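Local coordinates for tegument protein VP22 (Human herpesvirus 1, PDB 4XAL), which acts as a herpesvirus tegument protein that supports late viral mRNA accumulation and translation, modulates the virion host shutoff RNase and stabilises microtubules, at residues A[38-41]-A[42-45]; A[68-71]-A[72-76]. One frame throughout, in Å; residues are numbered along the deposited sequence.

Contact 1 (A[38-41]-A[42-45]); sequences PWTP and RVAG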
loop_
_atom_site.group_PDB
_atom_site.type_symbol
_atom_site.label_atom_id
_atom_site.label_comp_id
_atom_site.label_asym_id
_atom_site.label_seq_id
_atom_site.Cartn_x
_atom_site.Cartn_y
_atom_site.Cartn_z
ATOM N N PRO A 38 -24.011 15.273 4.198
ATOM C CA PRO A 38 -24.114 14.106 3.319
ATOM C C PRO A 38 -23.351 14.288 2.011
ATOM O O PRO A 38 -23.475 15.307 1.322
ATOM C CB PRO A 38 -25.627 13.983 3.070
ATOM C CG PRO A 38 -26.189 15.342 3.409
ATOM C CD PRO A 38 -25.325 15.865 4.507
ATOM N N TRP A 39 -22.536 13.293 1.671
ATOM C CA TRP A 39 -21.814 13.300 0.413
ATOM C C TRP A 39 -22.742 13.114 -0.757
ATOM O O TRP A 39 -23.630 12.272 -0.717
ATOM C CB TRP A 39 -20.776 12.168 0.353
ATOM C CG TRP A 39 -19.661 12.235 1.342
ATOM C CD1 TRP A 39 -19.266 13.308 2.095
ATOM C CD2 TRP A 39 -18.778 11.160 1.674
ATOM N NE1 TRP A 39 -18.181 12.961 2.878
ATOM C CE2 TRP A 39 -17.867 11.644 2.634
ATOM C CE3 TRP A 39 -18.679 9.829 1.254
ATOM C CZ2 TRP A 39 -16.869 10.842 3.188
ATOM C CZ3 TRP A 39 -17.677 9.028 1.805
ATOM C CH2 TRP A 39 -16.791 9.539 2.764
ATOM N N THR A 40 -22.511 13.878 -1.816
ATOM C CA THR A 40 -23.091 13.566 -3.113
ATOM C C THR A 40 -22.536 12.230 -3.622
ATOM O O THR A 40 -21.477 11.783 -3.165
ATOM C CB THR A 40 -22.784 14.665 -4.129
ATOM O OG1 THR A 40 -21.382 14.655 -4.409
ATOM C CG2 THR A 40 -23.180 16.037 -3.576
ATOM N N PRO A 41 -23.248 11.580 -4.561
ATOM C CA PRO A 41 -22.725 10.345 -5.150
ATOM C C PRO A 41 -21.336 10.530 -5.758
ATOM O O PRO A 41 -20.509 9.632 -5.653
ATOM C CB PRO A 41 -23.759 10.012 -6.227
ATOM C CG PRO A 41 -25.021 10.552 -5.679
ATOM C CD PRO A 41 -24.651 11.813 -4.951
ATOM N N ARG A 42 -21.090 11.681 -6.373
ATOM C CA ARG A 42 -19.793 11.967 -6.975
ATOM C C ARG A 42 -18.690 11.943 -5.918
ATOM O O ARG A 42 -17.658 11.298 -6.102
ATOM C CB ARG A 42 -19.821 13.324 -7.681
ATOM C CG ARG A 42 -18.830 13.482 -8.823
ATOM C CD ARG A 42 -18.495 14.953 -9.074
ATOM N NE ARG A 42 -19.437 15.841 -8.397
ATOM C CZ ARG A 42 -19.166 16.521 -7.285
ATOM N NH1 ARG A 42 -17.959 16.447 -6.733
ATOM N NH2 ARG A 42 -20.097 17.292 -6.734
ATOM N N VAL A 43 -18.929 12.639 -4.811
ATOM C CA VAL A 43 -17.969 12.716 -3.722
ATOM C C VAL A 43 -17.736 11.351 -3.084
ATOM O O VAL A 43 -16.595 10.984 -2.809
ATOM C CB VAL A 43 -18.428 13.710 -2.655
ATOM C CG1 VAL A 43 -17.595 13.568 -1.378
ATOM C CG2 VAL A 43 -18.342 15.118 -3.201
ATOM N N ALA A 44 -18.812 10.598 -2.857
ATOM C CA ALA A 44 -18.686 9.249 -2.293
ATOM C C ALA A 44 -17.808 8.352 -3.168
ATOM O O ALA A 44 -16.928 7.638 -2.669
ATOM C CB ALA A 44 -20.063 8.620 -2.113
ATOM N N GLY A 45 -18.050 8.388 -4.471
ATOM C CA GLY A 45 -17.257 7.603 -5.404
ATOM C C GLY A 45 -15.803 8.030 -5.385
ATOM O O GLY A 45 -14.895 7.188 -5.373
#
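Thr40 and Ala44 meet in the first backbone bond of a helix, Ala44 N giving its hydrogen to Thr40 O at 2.9 Å and in an almost straight line (170°). The same threonine is the N-cap. Its side chain takes up the amide of Val43, with 3.2 Å from Val43 N to Thr40 OG1, because a chi1 of 68° sets the hydroxyl between the backbone N and the carbonyl carbon, facing the amides of the first turn. Pro41, which has no amide hydrogen to satisfy, opens the helix, and its carbonyl receives Gly45 N. Thr40 OG1 has two further neighbours: Val43 CG2 lies 3.3 Å from it, and it stands over one face of the Arg42 guanidinium, toward the rim. Further out, Trp39 stands across Val43 at about a right angle. Val43 CG1 sits over one face of the indole, a CH-pi contact with 3.9 Å from CG1 to the centroid of the five-membered ring of Trp39. The benzo side reaches the next residue, Trp39 CE3 lying 3.8 Å from Ala44 CB. Pro32 touches both Trp39 and Val43, and Ser29 and Ala31 also meet Val43, which packs the start of helix 41-74 against the preceding loop.

Contact 2 (A[68-71]-A[72-76]); sequences VQLW and DMSRP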
loop_
_atom_site.group_PDB
_atom_site.type_symbol
_atom_site.label_atom_id
_atom_site.label_comp_id
_atom_site.label_asym_id
_atom_site.label_seq_id
_atom_site.Cartn_x
_atom_site.Cartn_y
_atom_site.Cartn_z
ATOM N N VAL A 68 12.284 -7.455 -0.566
ATOM C CA VAL A 68 13.696 -7.069 -0.592
ATOM C C VAL A 68 14.466 -7.819 0.498
ATOM O O VAL A 68 15.568 -8.323 0.265
ATOM C CB VAL A 68 13.879 -5.548 -0.396
ATOM C CG1 VAL A 68 15.327 -5.215 -0.039
ATOM C CG2 VAL A 68 13.453 -4.785 -1.646
ATOM N N GLN A 69 13.875 -7.892 1.688
ATOM C CA GLN A 69 14.512 -8.566 2.818
ATOM C C GLN A 69 14.724 -10.041 2.522
ATOM O O GLN A 69 15.830 -10.574 2.698
ATOM C CB GLN A 69 13.663 -8.398 4.083
ATOM C CG GLN A 69 14.208 -9.134 5.296
ATOM C CD GLN A 69 13.578 -8.659 6.599
ATOM O OE1 GLN A 69 14.047 -7.699 7.213
ATOM N NE2 GLN A 69 12.511 -9.330 7.023
ATOM N N LEU A 70 13.660 -10.691 2.064
ATOM C CA LEU A 70 13.711 -12.100 1.711
ATOM C C LEU A 70 14.720 -12.363 0.591
ATOM O O LEU A 70 15.489 -13.331 0.647
ATOM C CB LEU A 70 12.320 -12.589 1.300
ATOM C CG LEU A 70 12.239 -14.000 0.734
ATOM C CD1 LEU A 70 12.622 -15.009 1.800
ATOM C CD2 LEU A 70 10.831 -14.258 0.225
ATOM N N TRP A 71 14.712 -11.512 -0.430
ATOM C CA TRP A 71 15.665 -11.646 -1.529
ATOM C C TRP A 71 17.110 -11.515 -1.039
ATOM O O TRP A 71 17.971 -12.327 -1.380
ATOM C CB TRP A 71 15.385 -10.597 -2.603
ATOM C CG TRP A 71 16.320 -10.654 -3.765
ATOM C CD1 TRP A 71 17.585 -10.151 -3.830
ATOM C CD2 TRP A 71 16.047 -11.233 -5.047
ATOM N NE1 TRP A 71 18.124 -10.389 -5.081
ATOM C CE2 TRP A 71 17.198 -11.057 -5.838
ATOM C CE3 TRP A 71 14.941 -11.894 -5.594
ATOM C CZ2 TRP A 71 17.272 -11.500 -7.159
ATOM C CZ3 TRP A 71 15.020 -12.339 -6.902
ATOM C CH2 TRP A 71 16.181 -12.146 -7.665
ATOM N N ASP A 72 17.366 -10.480 -0.250
ATOM C CA ASP A 72 18.706 -10.204 0.255
ATOM C C ASP A 72 19.259 -11.332 1.124
ATOM O O ASP A 72 20.455 -11.615 1.083
ATOM C CB ASP A 72 18.711 -8.896 1.045
ATOM C CG ASP A 72 18.657 -7.677 0.150
ATOM O OD1 ASP A 72 18.769 -7.830 -1.088
ATOM O OD2 ASP A 72 18.526 -6.563 0.684
ATOM N N MET A 73 18.390 -11.960 1.907
ATOM C CA MET A 73 18.775 -13.087 2.758
ATOM C C MET A 73 19.075 -14.355 1.957
ATOM O O MET A 73 19.922 -15.166 2.341
ATOM C CB MET A 73 17.667 -13.385 3.766
ATOM C CG MET A 73 17.534 -12.353 4.877
ATOM S SD MET A 73 15.966 -12.522 5.755
ATOM C CE MET A 73 15.661 -14.276 5.578
ATOM N N SER A 74 18.353 -14.522 0.855
ATOM C CA SER A 74 18.490 -15.683 -0.023
ATOM C C SER A 74 19.646 -15.535 -1.001
ATOM O O SER A 74 20.350 -16.505 -1.302
ATOM C CB SER A 74 17.200 -15.898 -0.814
ATOM O OG SER A 74 16.111 -16.133 0.052
ATOM N N ARG A 75 19.812 -14.318 -1.509
ATOM C CA ARG A 75 20.815 -14.007 -2.527
ATOM C C ARG A 75 20.801 -15.019 -3.675
ATOM O O ARG A 75 21.814 -15.694 -3.953
ATOM C CB ARG A 75 22.212 -13.928 -1.903
ATOM C CG ARG A 75 23.195 -13.109 -2.723
ATOM C CD ARG A 75 24.555 -12.987 -2.052
ATOM N NE ARG A 75 25.542 -12.391 -2.952
ATOM C CZ ARG A 75 26.306 -13.086 -3.795
ATOM N NH1 ARG A 75 26.209 -14.409 -3.850
ATOM N NH2 ARG A 75 27.172 -12.458 -4.582
ATOM N N PRO A 76 19.650 -15.136 -4.360
ATOM C CA PRO A 76 19.614 -16.061 -5.499
ATOM C C PRO A 76 20.587 -15.595 -6.573
ATOM O O PRO A 76 20.754 -14.388 -6.783
ATOM C CB PRO A 76 18.154 -15.994 -5.982
ATOM C CG PRO A 76 17.647 -14.670 -5.471
ATOM C CD PRO A 76 18.399 -14.367 -4.208
#
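Leu70 O is gripped twice by one residue: Ser74 OG donates to it at 2.9 Å and Ser74 N at 3.1 Å, the two coming from opposite faces of the carbonyl plane. The hydroxyl gets there because chi1 of -61° lays OG beside the backbone N, folded back along the helix toward the carbonyl one turn earlier. Trp71 O holds the next amide, Arg75 N, at 2.7 Å and nearly in line with the carbonyl bond; Ser74 N adds a weak second bond to it. These bonds close the C-terminal turn of helix 41-74, the long helix of the VP22 core domain, after which Arg75 breaks away with a positive phi (47°) and Pro76, lacking an amide hydrogen, carries the chain onward. The break brings the proline back over Trp71. Its CG lies almost directly above the six-membered ring, 3.5 Å from Pro76 CG to the Trp71 ring centroid and only 6° off the normal, a close CH-pi contact. Pro76 CD meanwhile rests 3.5 Å from Trp71 O. On the helix surface, Val68 and Asp72 run side by side, with Val68 CG1 3.5 Å from Asp72 OD2. Gln69 and Met73 likewise lie alongside each other, bringing Gln69 CG to 3.8 Å from Met73 SD. Leu85 of helix 79-88 touches Leu70, Trp71 and Ser74, while Asp81 of the same helix meets Pro76.

In the fold
Contacts 1 and 2 are the two ends of one element, helix 41-74, their centres 45 Å apart on opposite sides of the chain's centre and without direct touch. Both lie within the region that interacts with gE. At each, a hydroxyl side chain works on the backbone, but in opposite senses: in contact 1 it accepts from an amide of the first turn, whereas in contact 2 it donates to a carbonyl of the last. Each end also sets an aliphatic group over a tryptophan, a valine methyl from within the helix at 38-45 and a proline from beyond it at 68-76. Contact 1 is a surface feature backed by loop; contact 2 is partly buried against helix 79-88.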